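Local coordinates for alanine racemase 1 (Caldanaerobacter subterraneus subsp. tengcongensis MB4, PDB 4Y2W), which belongs to the alanine racemase family, two-domain proteins that pair an N-terminal TIM-type barrel with a C-terminal domain built mainly of beta strands, at residues T19-E24 with R245-F250; D101-V106 with I161-Y166; L152-A155 with G159-L162; F264-G269 with Q318-V323; A281-G286 with D333-I338. The protein carries 1 engineered substitution. One frame throughout, in Å; residues are numbered along the deposited sequence.

Contact 1: T19-E24 with R245-F250; sequences THNFRE and RETLRF
Asn-21 uses both ends of its carboxamide on the backbone of a single residue, Arg-245. Its OD1 receives the amide hydrogen of Arg-245 N at 2.9 Å, nearly straight (167°) and directed at a lone pair in the carbonyl plane. Its ND2 donates to Arg-245 O over 3.3 Å, again on a lone pair in plane, with the acceptor only 10° out of the asparagine amide plane. Two bonds to one residue fix the rotation of the amide, and Thr-247 CG2 packs against the same ND2 at 3.5 Å.

Beside this clamp the aliphatic part of Arg-245 lies over the imidazole of His-20: CG stands 3.9 Å from the ring centroid, 25° off the normal, a CH-pi contact. The His-20 ring is carried there with CG anti to the backbone N. The guanidinium continues past it, its plane turned well away from that of the ring. Helix 15-28, which bears His-20 and Asn-21, thus meets the chain just before strand 248-260, where the barrel domain joins the strand-rich domain; strand 10-14, leading into the helix, pairs antiparallel with strand 248-260.

A second shell steadies these groups. His-20 NE2 bonds to Glu-243 O, and Glu-24 OE1 takes the amide of the same Glu-243. The far end of Arg-245 forms a salt bridge with Asp-16, while Thr-247 OG1 is bonded to Phe-230 O.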
# COMPACT_ATOMS: atom_id res chain seq x y z
N THR A 19 0.87 -7.23 -22.88
CA THR A 19 1.59 -7.27 -24.16
C THR A 19 0.68 -6.84 -25.30
O THR A 19 1.13 -6.18 -26.24
CB THR A 19 2.16 -8.67 -24.46
OG1 THR A 19 1.11 -9.65 -24.44
CG2 THR A 19 3.23 -9.06 -23.45
N HIS A 20 -0.60 -7.22 -25.23
CA HIS A 20 -1.58 -6.78 -26.22
C HIS A 20 -1.75 -5.27 -26.22
O HIS A 20 -1.70 -4.64 -27.27
CB HIS A 20 -2.94 -7.44 -25.97
CG HIS A 20 -4.04 -6.85 -26.79
ND1 HIS A 20 -4.47 -7.42 -27.97
CD2 HIS A 20 -4.79 -5.74 -26.61
CE1 HIS A 20 -5.45 -6.69 -28.48
NE2 HIS A 20 -5.66 -5.66 -27.67
N ASN A 21 -1.98 -4.69 -25.04
CA ASN A 21 -2.12 -3.24 -24.90
C ASN A 21 -0.86 -2.51 -25.35
O ASN A 21 -0.95 -1.41 -25.90
CB ASN A 21 -2.43 -2.85 -23.45
CG ASN A 21 -3.79 -3.33 -22.99
OD1 ASN A 21 -4.64 -3.71 -23.79
ND2 ASN A 21 -4.01 -3.31 -21.68
N PHE A 22 0.29 -3.12 -25.12
CA PHE A 22 1.56 -2.61 -25.63
C PHE A 22 1.55 -2.58 -27.16
O PHE A 22 1.91 -1.56 -27.76
CB PHE A 22 2.72 -3.47 -25.11
CG PHE A 22 4.03 -3.23 -25.81
CD1 PHE A 22 4.79 -2.10 -25.53
CD2 PHE A 22 4.51 -4.14 -26.74
CE1 PHE A 22 6.00 -1.88 -26.16
CE2 PHE A 22 5.72 -3.93 -27.38
CZ PHE A 22 6.47 -2.80 -27.09
N ARG A 23 1.12 -3.68 -27.78
CA ARG A 23 1.00 -3.75 -29.24
C ARG A 23 -0.01 -2.75 -29.83
O ARG A 23 0.13 -2.33 -30.97
CB ARG A 23 0.67 -5.18 -29.70
CG ARG A 23 1.84 -6.14 -29.59
CD ARG A 23 1.60 -7.43 -30.36
NE ARG A 23 0.41 -8.15 -29.91
CZ ARG A 23 0.34 -8.90 -28.80
NH1 ARG A 23 1.39 -9.03 -28.00
NH2 ARG A 23 -0.80 -9.50 -28.50
N GLU A 24 -1.02 -2.37 -29.04
CA GLU A 24 -1.97 -1.33 -29.45
C GLU A 24 -1.30 0.04 -29.57
O GLU A 24 -1.64 0.82 -30.45
CB GLU A 24 -3.15 -1.25 -28.47
CG GLU A 24 -4.07 -2.46 -28.48
CD GLU A 24 -4.88 -2.56 -29.76
OE1 GLU A 24 -5.52 -1.56 -30.14
OE2 GLU A 24 -4.89 -3.65 -30.38
N ARG A 245 -7.43 -4.51 -23.29
CA ARG A 245 -7.90 -5.71 -22.60
C ARG A 245 -7.62 -5.59 -21.10
O ARG A 245 -6.74 -4.85 -20.67
CB ARG A 245 -7.24 -6.97 -23.17
CG ARG A 245 -7.48 -7.15 -24.66
CD ARG A 245 -7.52 -8.61 -25.10
NE ARG A 245 -6.26 -9.33 -24.87
CZ ARG A 245 -6.00 -10.13 -23.83
NH1 ARG A 245 -6.90 -10.34 -22.87
NH2 ARG A 245 -4.81 -10.73 -23.76
N GLU A 246 -8.40 -6.33 -20.32
CA GLU A 246 -8.29 -6.29 -18.86
C GLU A 246 -7.01 -6.98 -18.42
O GLU A 246 -6.78 -8.14 -18.77
CB GLU A 246 -9.51 -6.98 -18.24
CG GLU A 246 -9.73 -6.66 -16.77
CD GLU A 246 -10.99 -7.31 -16.24
OE1 GLU A 246 -11.99 -6.59 -16.07
OE2 GLU A 246 -10.98 -8.55 -16.03
N THR A 247 -6.18 -6.26 -17.67
CA THR A 247 -4.86 -6.75 -17.27
C THR A 247 -4.79 -7.25 -15.83
O THR A 247 -3.95 -8.09 -15.52
CB THR A 247 -3.79 -5.65 -17.45
OG1 THR A 247 -4.20 -4.46 -16.76
CG2 THR A 247 -3.58 -5.34 -18.91
N LEU A 248 -5.65 -6.73 -14.96
CA LEU A 248 -5.65 -7.10 -13.55
C LEU A 248 -7.04 -7.46 -13.05
O LEU A 248 -8.01 -6.74 -13.32
CB LEU A 248 -5.11 -5.95 -12.71
CG LEU A 248 -5.07 -6.17 -11.19
CD1 LEU A 248 -3.85 -5.48 -10.60
CD2 LEU A 248 -6.35 -5.72 -10.50
N ARG A 249 -7.14 -8.56 -12.31
CA ARG A 249 -8.36 -8.89 -11.57
C ARG A 249 -8.05 -9.01 -10.07
O ARG A 249 -7.33 -9.91 -9.65
CB ARG A 249 -8.98 -10.18 -12.08
CG ARG A 249 -9.49 -10.11 -13.51
CD ARG A 249 -10.70 -11.02 -13.71
NE ARG A 249 -10.45 -12.37 -13.20
CZ ARG A 249 -11.37 -13.20 -12.74
NH1 ARG A 249 -12.66 -12.87 -12.70
NH2 ARG A 249 -11.01 -14.40 -12.31
N PHE A 250 -8.60 -8.09 -9.28
CA PHE A 250 -8.43 -8.08 -7.84
C PHE A 250 -9.56 -8.91 -7.24
O PHE A 250 -10.71 -8.49 -7.29
CB PHE A 250 -8.46 -6.63 -7.32
CG PHE A 250 -8.05 -6.46 -5.88
CD1 PHE A 250 -7.47 -7.49 -5.14
CD2 PHE A 250 -8.22 -5.22 -5.27
CE1 PHE A 250 -7.09 -7.29 -3.83
CE2 PHE A 250 -7.85 -5.02 -3.96
CZ PHE A 250 -7.28 -6.06 -3.23

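Contact 2: D101-V106 with I161-Y166; sequences DLTQTV and ILEGIY
Thr-105 and Tyr-166 supply the hydrogen bond: the phenol OH of Tyr-166 donates to Thr-105 OG1 at 2.6 Å. The acceptor sits at the ring edge, in plane, and the two side chains cross at about a right angle. Tyr-166 CG stands between its backbone N and carbonyl carbon (chi1 71°), which turns the ring from its strand toward Thr-105; the ring also meets that of His-205, the planes about 10° apart.

Of van der Waals contacts there is little. Thr-103 CG2 faces Glu-163 OE1 at 4.4 Å, and the link between these residues is indirect, since Tyr-62 OH is hydrogen-bonded to both Thr-103 OG1 and Glu-163 OE1. His-129 NE2 also reaches OE1.

Strands 103-106 and 160-166 are next but one in the eight-stranded parallel barrel, with strand 126-131 between them, and CA atoms 8.9 Å apart at both Thr-103 with Glu-163 and Thr-105 with Ile-165 place the backbones too far apart to pair; the contacts are all between side chains. Thr-105 OG1 is bonded to Ile-85 O too. A carbonyl oxygen only accepts, so the threonine proton is probably spent there, two bonds then running from Tyr-166 to Ile-85 O.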
# COMPACT_ATOMS: atom_id res chain seq x y z
N ASP A 101 24.50 0.29 -15.22
CA ASP A 101 24.20 0.95 -16.49
C ASP A 101 22.75 1.42 -16.56
O ASP A 101 21.96 0.93 -17.38
CB ASP A 101 24.56 0.01 -17.66
CG ASP A 101 24.55 0.72 -19.00
OD1 ASP A 101 24.89 1.92 -19.04
OD2 ASP A 101 24.21 0.07 -20.01
N LEU A 102 22.41 2.35 -15.69
CA LEU A 102 21.06 2.90 -15.62
C LEU A 102 21.06 4.36 -16.07
O LEU A 102 21.92 5.14 -15.67
CB LEU A 102 20.51 2.79 -14.19
CG LEU A 102 20.32 1.37 -13.66
CD1 LEU A 102 20.03 1.39 -12.17
CD2 LEU A 102 19.22 0.64 -14.41
N THR A 103 20.09 4.71 -16.90
CA THR A 103 19.95 6.08 -17.39
C THR A 103 19.40 6.95 -16.26
O THR A 103 18.46 6.56 -15.56
CB THR A 103 19.03 6.14 -18.62
OG1 THR A 103 19.37 5.09 -19.53
CG2 THR A 103 19.15 7.48 -19.32
N GLN A 104 19.99 8.13 -16.09
CA GLN A 104 19.65 9.04 -15.00
C GLN A 104 19.13 10.38 -15.52
O GLN A 104 19.61 10.90 -16.53
CB GLN A 104 20.87 9.28 -14.11
CG GLN A 104 20.62 10.19 -12.90
CD GLN A 104 19.59 9.62 -11.94
OE1 GLN A 104 19.61 8.43 -11.61
NE2 GLN A 104 18.68 10.47 -11.48
N THR A 105 18.15 10.93 -14.82
CA THR A 105 17.61 12.24 -15.12
C THR A 105 18.52 13.32 -14.53
O THR A 105 18.96 13.21 -13.39
CB THR A 105 16.19 12.39 -14.57
OG1 THR A 105 15.33 11.44 -15.22
CG2 THR A 105 15.65 13.79 -14.80
N VAL A 106 18.79 14.37 -15.32
CA VAL A 106 19.66 15.46 -14.90
C VAL A 106 19.10 16.82 -15.34
O VAL A 106 18.68 16.98 -16.48
CB VAL A 106 21.08 15.30 -15.48
CG1 VAL A 106 22.01 16.40 -14.96
CG2 VAL A 106 21.64 13.92 -15.16
N ILE A 161 27.08 10.31 -21.49
CA ILE A 161 26.50 10.21 -22.83
C ILE A 161 25.17 10.95 -22.78
O ILE A 161 24.27 10.58 -22.02
CB ILE A 161 26.24 8.75 -23.27
CG1 ILE A 161 27.50 7.90 -23.11
CG2 ILE A 161 25.76 8.72 -24.72
CD1 ILE A 161 27.27 6.42 -23.36
N LEU A 162 25.06 12.01 -23.58
CA LEU A 162 23.88 12.86 -23.59
C LEU A 162 22.86 12.29 -24.58
O LEU A 162 22.67 12.82 -25.69
CB LEU A 162 24.30 14.29 -23.94
CG LEU A 162 23.36 15.45 -23.65
CD1 LEU A 162 22.63 15.28 -22.32
CD2 LEU A 162 24.15 16.75 -23.64
N GLU A 163 22.19 11.22 -24.16
CA GLU A 163 21.32 10.42 -25.02
C GLU A 163 19.93 11.01 -25.22
O GLU A 163 19.39 10.96 -26.33
CB GLU A 163 21.17 9.01 -24.45
CG GLU A 163 20.42 8.04 -25.34
CD GLU A 163 20.18 6.71 -24.67
OE1 GLU A 163 19.43 6.67 -23.67
OE2 GLU A 163 20.73 5.70 -25.14
N GLY A 164 19.33 11.54 -24.16
CA GLY A 164 17.94 12.00 -24.23
C GLY A 164 17.67 13.37 -23.64
O GLY A 164 18.50 13.93 -22.92
N ILE A 165 16.51 13.90 -23.97
CA ILE A 165 16.02 15.15 -23.41
C ILE A 165 14.49 15.09 -23.43
O ILE A 165 13.90 14.71 -24.44
CB ILE A 165 16.54 16.39 -24.18
CG1 ILE A 165 15.98 17.68 -23.57
CG2 ILE A 165 16.19 16.31 -25.66
CD1 ILE A 165 16.75 18.92 -23.96
N TYR A 166 13.86 15.43 -22.31
CA TYR A 166 12.41 15.29 -22.21
C TYR A 166 11.72 16.28 -21.30
O TYR A 166 12.37 16.99 -20.53
CB TYR A 166 12.05 13.86 -21.80
CG TYR A 166 12.37 13.49 -20.36
CD1 TYR A 166 13.68 13.26 -19.95
CD2 TYR A 166 11.35 13.35 -19.42
CE1 TYR A 166 13.96 12.91 -18.64
CE2 TYR A 166 11.63 13.00 -18.11
CZ TYR A 166 12.93 12.78 -17.72
OH TYR A 166 13.21 12.44 -16.42

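Contact 3: L152-A155 with G159-L162; sequences LEMA and GLIL
The closest approach to a polar atom is the packing of Leu-162 CD2 on the backbone N of Ala-155, 3.7 Å away, an apolar contact and not a bond. No polar bond joins the two segments, so the contact rests on hydrocarbon. The same CD2 touches Ala-155 CB at 3.8 Å and Met-154 CB at 4.2 Å, settling against the peptide between the two helix residues; its 4.1 Å from Met-154 C agrees with that placing. Leu-162 gets there with CG anti to its own backbone N (chi1 -163°), which extends the branch away from the strand and toward the helix.

Leu-160, two residues earlier, points to the same side, and its CD1 reaches Met-154 CG at 4.4 Å. Ile-161, between them, points away. This alternation is that of the outer surface of the barrel in a beta-alpha-beta unit: strand 126-131, helix 144-155 and strand 160-166 follow in order, the helix covering the strand it leads into after a short loop. Backbone bonds from Gly-159 and Ile-161 to Ala-126, and from Ile-161 to Val-128, set strand 160-166 beside its parallel neighbour. Leu-162 also rests on Val-128 and Ile-130 of that neighbour, and its backbone forms the centre of an inverse gamma turn.

Met-154 begins toward the strand, but its chain, extended beyond CG (chi2 177°), runs on past it. The side chain, itself buried, also touches Ile-109 and Ala-112 of helix 109-121, Ile-130 and Tyr-141. Alongside, Glu-153 OE1 forms a salt bridge with Lys-113 of that same helix.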
# COMPACT_ATOMS: atom_id res chain seq x y z
N LEU A 152 25.12 22.30 -22.88
CA LEU A 152 26.24 22.32 -23.83
C LEU A 152 27.55 21.86 -23.19
O LEU A 152 28.39 21.26 -23.85
CB LEU A 152 26.40 23.70 -24.47
CG LEU A 152 25.40 24.03 -25.60
CD1 LEU A 152 25.32 25.53 -25.85
CD2 LEU A 152 25.75 23.28 -26.87
N GLU A 153 27.72 22.15 -21.90
CA GLU A 153 28.89 21.67 -21.17
C GLU A 153 28.83 20.16 -21.02
O GLU A 153 29.82 19.46 -21.27
CB GLU A 153 28.98 22.34 -19.79
CG GLU A 153 30.35 22.23 -19.15
CD GLU A 153 30.49 23.04 -17.87
OE1 GLU A 153 31.41 22.73 -17.08
OE2 GLU A 153 29.69 23.98 -17.65
N MET A 154 27.66 19.65 -20.64
CA MET A 154 27.44 18.20 -20.50
C MET A 154 27.75 17.43 -21.77
O MET A 154 28.23 16.29 -21.71
CB MET A 154 25.99 17.92 -20.09
CG MET A 154 25.65 18.32 -18.67
SD MET A 154 23.92 18.03 -18.28
CE MET A 154 23.62 19.28 -17.04
N ALA A 155 27.49 18.04 -22.93
CA ALA A 155 27.78 17.42 -24.22
C ALA A 155 29.28 17.20 -24.43
O ALA A 155 29.69 16.32 -25.18
CB ALA A 155 27.22 18.28 -25.35
N GLY A 159 32.76 11.59 -19.76
CA GLY A 159 32.24 10.61 -18.81
C GLY A 159 30.75 10.35 -18.96
O GLY A 159 30.25 9.31 -18.51
N LEU A 160 30.03 11.28 -19.59
CA LEU A 160 28.60 11.15 -19.82
C LEU A 160 28.29 10.80 -21.27
O LEU A 160 29.14 10.96 -22.14
CB LEU A 160 27.88 12.45 -19.47
CG LEU A 160 28.12 13.03 -18.08
CD1 LEU A 160 27.33 14.31 -17.90
CD2 LEU A 160 27.77 12.01 -17.01
N ILE A 161 27.08 10.31 -21.49
CA ILE A 161 26.50 10.21 -22.83
C ILE A 161 25.17 10.95 -22.78
O ILE A 161 24.27 10.58 -22.02
CB ILE A 161 26.24 8.75 -23.27
CG1 ILE A 161 27.50 7.90 -23.11
CG2 ILE A 161 25.76 8.72 -24.72
CD1 ILE A 161 27.27 6.42 -23.36
N LEU A 162 25.06 12.01 -23.58
CA LEU A 162 23.88 12.86 -23.59
C LEU A 162 22.86 12.29 -24.58
O LEU A 162 22.67 12.82 -25.69
CB LEU A 162 24.30 14.29 -23.94
CG LEU A 162 23.36 15.45 -23.65
CD1 LEU A 162 22.63 15.28 -22.32
CD2 LEU A 162 24.15 16.75 -23.64

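Contact 4: F264-G269 with Q318-V323; sequences FFIGYG and QCMIDV. With ALA (alanine), chain D.
The phenol ring of Tyr-268 is turned to the bound alanine and not to segment 318-323: the carboxylate carbon C of the ligand lies obliquely to the ring, 3.7 Å from Tyr-268 CE2. At the end of the ring, alanine N donates a hydrogen bond to Tyr-268 OH at 2.7 Å. Tyr-268 also packs on Arg-313 and Cys-315, and on Arg-138 of the second subunit.

Behind the ring the two segments meet through apolar groups. Met-320 is bent at both chi2 (66°) and chi3 (71°), folding its methyl back toward the opposing segment: CE touches Ile-266 CG2 at 3.6 Å and Gly-267 CA at 4.1 Å. Ile-266 CG2 also has Met-320 CB at 3.9 Å, the two side chains sliding past each other in opposite directions. Both rest on Ile-280 of strand 278-283. The small antiparallel pair 265-266 with 272-273 is thereby laid against strand 319-322 of the larger C-terminal sheet.

The second subunit closes over this layer, with Gly-137 of that chain on Met-320 and backbone hydrogen bonds joining Gly-267 and Gly-269 to it. Met-316 N and Tyr-287 OH also hold the ligand. His-168 NE2 of the second subunit is hydrogen-bonded to Tyr-268 OH, so the tyrosine hydroxyl bridges the ligand and a histidine of the other chain: the site depends on both subunits, while the Met-320 and Ile-266 contact behind it is purely apolar.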
# COMPACT_ATOMS: atom_id res chain seq x y z
N PHE A 264 -30.59 -7.11 12.54
CA PHE A 264 -29.27 -7.64 12.87
C PHE A 264 -28.19 -6.64 12.48
O PHE A 264 -28.08 -6.27 11.31
CB PHE A 264 -29.04 -8.96 12.13
CG PHE A 264 -27.75 -9.65 12.49
CD1 PHE A 264 -27.69 -10.54 13.55
CD2 PHE A 264 -26.59 -9.41 11.75
CE1 PHE A 264 -26.51 -11.18 13.88
CE2 PHE A 264 -25.41 -10.05 12.08
CZ PHE A 264 -25.37 -10.94 13.14
N PHE A 265 -27.39 -6.22 13.46
CA PHE A 265 -26.35 -5.23 13.24
C PHE A 265 -25.07 -5.87 12.69
O PHE A 265 -24.71 -6.97 13.09
CB PHE A 265 -26.05 -4.47 14.53
CG PHE A 265 -27.24 -3.71 15.04
CD1 PHE A 265 -27.66 -2.54 14.41
CD2 PHE A 265 -27.95 -4.17 16.14
CE1 PHE A 265 -28.76 -1.84 14.87
CE2 PHE A 265 -29.06 -3.47 16.61
CZ PHE A 265 -29.46 -2.31 15.97
N ILE A 266 -24.42 -5.16 11.77
CA ILE A 266 -23.16 -5.61 11.16
C ILE A 266 -22.10 -4.51 11.21
O ILE A 266 -22.38 -3.35 10.93
CB ILE A 266 -23.37 -6.03 9.68
CG1 ILE A 266 -24.45 -7.12 9.58
CG2 ILE A 266 -22.06 -6.52 9.08
CD1 ILE A 266 -24.76 -7.55 8.16
N GLY A 267 -20.87 -4.89 11.57
CA GLY A 267 -19.72 -4.00 11.50
C GLY A 267 -19.54 -3.07 12.69
O GLY A 267 -20.41 -2.99 13.56
N TYR A 268 -18.41 -2.37 12.70
CA TYR A 268 -18.09 -1.41 13.75
C TYR A 268 -19.10 -0.26 13.79
O TYR A 268 -19.58 0.19 12.75
CB TYR A 268 -16.68 -0.83 13.56
CG TYR A 268 -15.55 -1.79 13.86
CD1 TYR A 268 -15.25 -2.15 15.17
CD2 TYR A 268 -14.77 -2.33 12.84
CE1 TYR A 268 -14.22 -3.03 15.46
CE2 TYR A 268 -13.74 -3.21 13.11
CZ TYR A 268 -13.47 -3.56 14.42
OH TYR A 268 -12.44 -4.43 14.70
N GLY A 269 -19.42 0.20 15.00
CA GLY A 269 -20.35 1.31 15.20
C GLY A 269 -21.79 1.03 14.82
O GLY A 269 -22.59 1.95 14.69
N GLN A 318 -10.83 -7.59 6.49
CA GLN A 318 -12.04 -8.27 6.04
C GLN A 318 -13.20 -7.30 5.91
O GLN A 318 -13.12 -6.16 6.36
CB GLN A 318 -12.40 -9.41 7.00
CG GLN A 318 -12.70 -8.96 8.42
CD GLN A 318 -12.04 -9.85 9.47
OE1 GLN A 318 -11.04 -9.47 10.07
NE2 GLN A 318 -12.61 -11.03 9.69
N CYS A 319 -14.27 -7.75 5.27
CA CYS A 319 -15.52 -6.99 5.22
C CYS A 319 -16.68 -7.93 4.94
O CYS A 319 -16.48 -9.07 4.53
CB CYS A 319 -15.45 -5.88 4.17
SG CYS A 319 -15.32 -6.48 2.47
N MET A 320 -17.89 -7.43 5.17
CA MET A 320 -19.10 -8.21 4.96
C MET A 320 -19.86 -7.75 3.72
O MET A 320 -19.85 -6.57 3.37
CB MET A 320 -20.01 -8.10 6.18
CG MET A 320 -19.57 -8.97 7.35
SD MET A 320 -17.99 -8.47 8.06
CE MET A 320 -18.46 -6.93 8.87
N ILE A 321 -20.53 -8.70 3.07
CA ILE A 321 -21.35 -8.41 1.90
C ILE A 321 -22.70 -9.11 2.02
O ILE A 321 -22.79 -10.21 2.57
CB ILE A 321 -20.65 -8.84 0.59
CG1 ILE A 321 -20.01 -10.23 0.73
CG2 ILE A 321 -19.60 -7.82 0.19
CD1 ILE A 321 -19.64 -10.88 -0.59
N ASP A 322 -23.74 -8.47 1.50
CA ASP A 322 -25.09 -9.04 1.50
C ASP A 322 -25.25 -9.92 0.27
O ASP A 322 -25.27 -9.42 -0.86
CB ASP A 322 -26.15 -7.94 1.50
CG ASP A 322 -27.55 -8.48 1.74
OD1 ASP A 322 -27.80 -9.66 1.44
OD2 ASP A 322 -28.41 -7.72 2.24
N VAL A 323 -25.37 -11.23 0.48
CA VAL A 323 -25.48 -12.18 -0.62
C VAL A 323 -26.87 -12.84 -0.66
O VAL A 323 -27.03 -13.92 -1.22
CB VAL A 323 -24.37 -13.25 -0.54
CG1 VAL A 323 -23.00 -12.60 -0.63
CG2 VAL A 323 -24.48 -14.08 0.73
N ALA D . -10.00 -4.81 13.67
CA ALA D . -9.76 -3.35 13.54
C ALA D . -10.18 -2.87 12.15
O ALA D . -10.23 -3.67 11.21
CB ALA D . -8.29 -3.03 13.81
OXT ALA D . -10.48 -1.69 11.92

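Contact 5: A281-G286 with D333-I338; sequences ATIPVG and DEVVII
Ile-283 and Val-335 meet through the methyls of both branches, crossing at about a right angle. Ile-283 CG1 stands between the backbone N and the carbonyl carbon (chi1 48°), leaving CG2 anti to the carbonyl carbon, and both branches are used: CG2 lies 4.1 Å from Val-335 CG2, and CD1 lies 4.2 Å from Val-335 CG1. Val-335 presents both methyls in turn, with CG1 anti to its backbone N (chi1 175°).

The second pair is met differently. Val-285 and Ile-337 reach toward each other tip to tip, and the single CD1 methyl of Ile-337 sits 4.0 Å from each of Val-285 CG1 and CG2, so the isoleucine end falls between the valine branches. That fork is opened toward Ile-337 by a chi1 of 67°, which sets CG1 between the N and the carbonyl carbon of Val-285.

CA separations of 8.2 Å for Ile-283 with Val-335 and 9.5 Å for Val-285 with Ile-337 mean that the backbones are not paired. Strands 278-283 and 334-336 are each antiparallel to strand 248-260 in the curled mixed sheet of the C-terminal domain, and they face one another across its interior. Leu-301 touches both Ile-283 and Val-335, and Leu-291 lies on Ile-337.

Two local irregularities flank the second pair. Pro-284 is the centre of an inverse gamma turn closed by a weak bond from Val-285 N to Ile-283 O. Ile-337 and Ile-338 both oppose Phe-250 in a classic beta bulge. Thr-282, whose side chain departs from this core, is hydrogen-bonded through OG1 to Arg-138 O of the second subunit.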
# COMPACT_ATOMS: atom_id res chain seq x y z
N ALA A 281 -22.13 -12.84 3.89
CA ALA A 281 -20.84 -13.47 3.70
C ALA A 281 -19.74 -12.56 4.22
O ALA A 281 -19.86 -11.33 4.15
CB ALA A 281 -20.62 -13.81 2.23
N THR A 282 -18.69 -13.16 4.75
CA THR A 282 -17.50 -12.43 5.17
C THR A 282 -16.38 -12.79 4.20
O THR A 282 -16.23 -13.95 3.81
CB THR A 282 -17.09 -12.80 6.60
OG1 THR A 282 -18.24 -12.74 7.46
CG2 THR A 282 -16.03 -11.85 7.12
N ILE A 283 -15.59 -11.79 3.81
CA ILE A 283 -14.50 -12.01 2.86
C ILE A 283 -13.20 -11.46 3.42
O ILE A 283 -13.17 -10.37 3.99
CB ILE A 283 -14.82 -11.40 1.47
CG1 ILE A 283 -15.32 -9.95 1.59
CG2 ILE A 283 -15.85 -12.26 0.74
CD1 ILE A 283 -15.76 -9.35 0.27
N PRO A 284 -12.10 -12.21 3.26
CA PRO A 284 -10.85 -11.86 3.92
C PRO A 284 -10.06 -10.78 3.15
O PRO A 284 -8.89 -10.98 2.84
CB PRO A 284 -10.10 -13.19 3.95
CG PRO A 284 -10.53 -13.86 2.69
CD PRO A 284 -11.95 -13.43 2.44
N VAL A 285 -10.72 -9.66 2.88
CA VAL A 285 -10.05 -8.50 2.30
C VAL A 285 -10.50 -7.24 3.04
O VAL A 285 -11.69 -7.05 3.29
CB VAL A 285 -10.31 -8.36 0.78
CG1 VAL A 285 -11.77 -8.05 0.48
CG2 VAL A 285 -9.38 -7.31 0.17
N GLY A 286 -9.54 -6.39 3.39
CA GLY A 286 -9.83 -5.16 4.12
C GLY A 286 -8.98 -4.01 3.62
O GLY A 286 -8.39 -4.11 2.54
N ASP A 333 -16.37 -19.50 -3.12
CA ASP A 333 -16.79 -18.84 -4.35
C ASP A 333 -15.96 -17.57 -4.53
O ASP A 333 -15.68 -16.86 -3.56
CB ASP A 333 -18.28 -18.50 -4.33
CG ASP A 333 -19.17 -19.72 -4.50
OD1 ASP A 333 -18.67 -20.77 -4.97
OD2 ASP A 333 -20.37 -19.62 -4.17
N GLU A 334 -15.57 -17.31 -5.77
CA GLU A 334 -14.76 -16.14 -6.09
C GLU A 334 -15.56 -14.85 -5.91
O GLU A 334 -16.74 -14.79 -6.27
CB GLU A 334 -14.26 -16.24 -7.53
CG GLU A 334 -13.39 -15.08 -8.00
CD GLU A 334 -12.94 -15.25 -9.43
OE1 GLU A 334 -11.74 -15.05 -9.71
OE2 GLU A 334 -13.79 -15.58 -10.28
N VAL A 335 -14.92 -13.83 -5.34
CA VAL A 335 -15.52 -12.51 -5.22
C VAL A 335 -14.58 -11.49 -5.86
O VAL A 335 -13.46 -11.30 -5.40
CB VAL A 335 -15.78 -12.13 -3.75
CG1 VAL A 335 -16.30 -10.70 -3.65
CG2 VAL A 335 -16.76 -13.10 -3.13
N VAL A 336 -15.05 -10.85 -6.93
CA VAL A 336 -14.22 -9.91 -7.69
C VAL A 336 -14.43 -8.48 -7.17
O VAL A 336 -15.55 -8.01 -7.05
CB VAL A 336 -14.51 -9.98 -9.20
CG1 VAL A 336 -13.72 -8.94 -9.98
CG2 VAL A 336 -14.20 -11.38 -9.72
N ILE A 337 -13.32 -7.82 -6.87
CA ILE A 337 -13.30 -6.46 -6.35
C ILE A 337 -13.04 -5.46 -7.47
O ILE A 337 -13.68 -4.40 -7.54
CB ILE A 337 -12.20 -6.31 -5.28
CG1 ILE A 337 -12.37 -7.38 -4.19
CG2 ILE A 337 -12.22 -4.91 -4.68
CD1 ILE A 337 -11.09 -7.72 -3.46
N ILE A 338 -12.06 -5.79 -8.31
CA ILE A 338 -11.74 -5.05 -9.52
C ILE A 338 -11.66 -6.05 -10.66
O ILE A 338 -11.00 -7.09 -10.51
CB ILE A 338 -10.37 -4.34 -9.42
CG1 ILE A 338 -10.35 -3.39 -8.22
CG2 ILE A 338 -10.05 -3.61 -10.72
CD1 ILE A 338 -8.98 -2.81 -7.93

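Contacts 2 and 3 belong to the N-terminal barrel: their centres are 10 Å apart, they share Ile-161 and Leu-162 of strand 160-166, and Val-106 CG1 packs on Met-154 CE at 3.9 Å. Contacts 4 and 5 belong to the C-terminal sheet, 13 Å apart between centres, joined where strands 278-283 and 319-322 pair. Along the chain their segments alternate. Contact 1 links the domains: the chain between its segments contains contacts 2 and 3, and its strand 248-260 meets contact 5 through an Arg-249 to Glu-334 salt bridge. Contacts 3 and 4 are the farthest apart of the five, about 61 Å between centres, on opposite sides of the chain's centre, one in each domain.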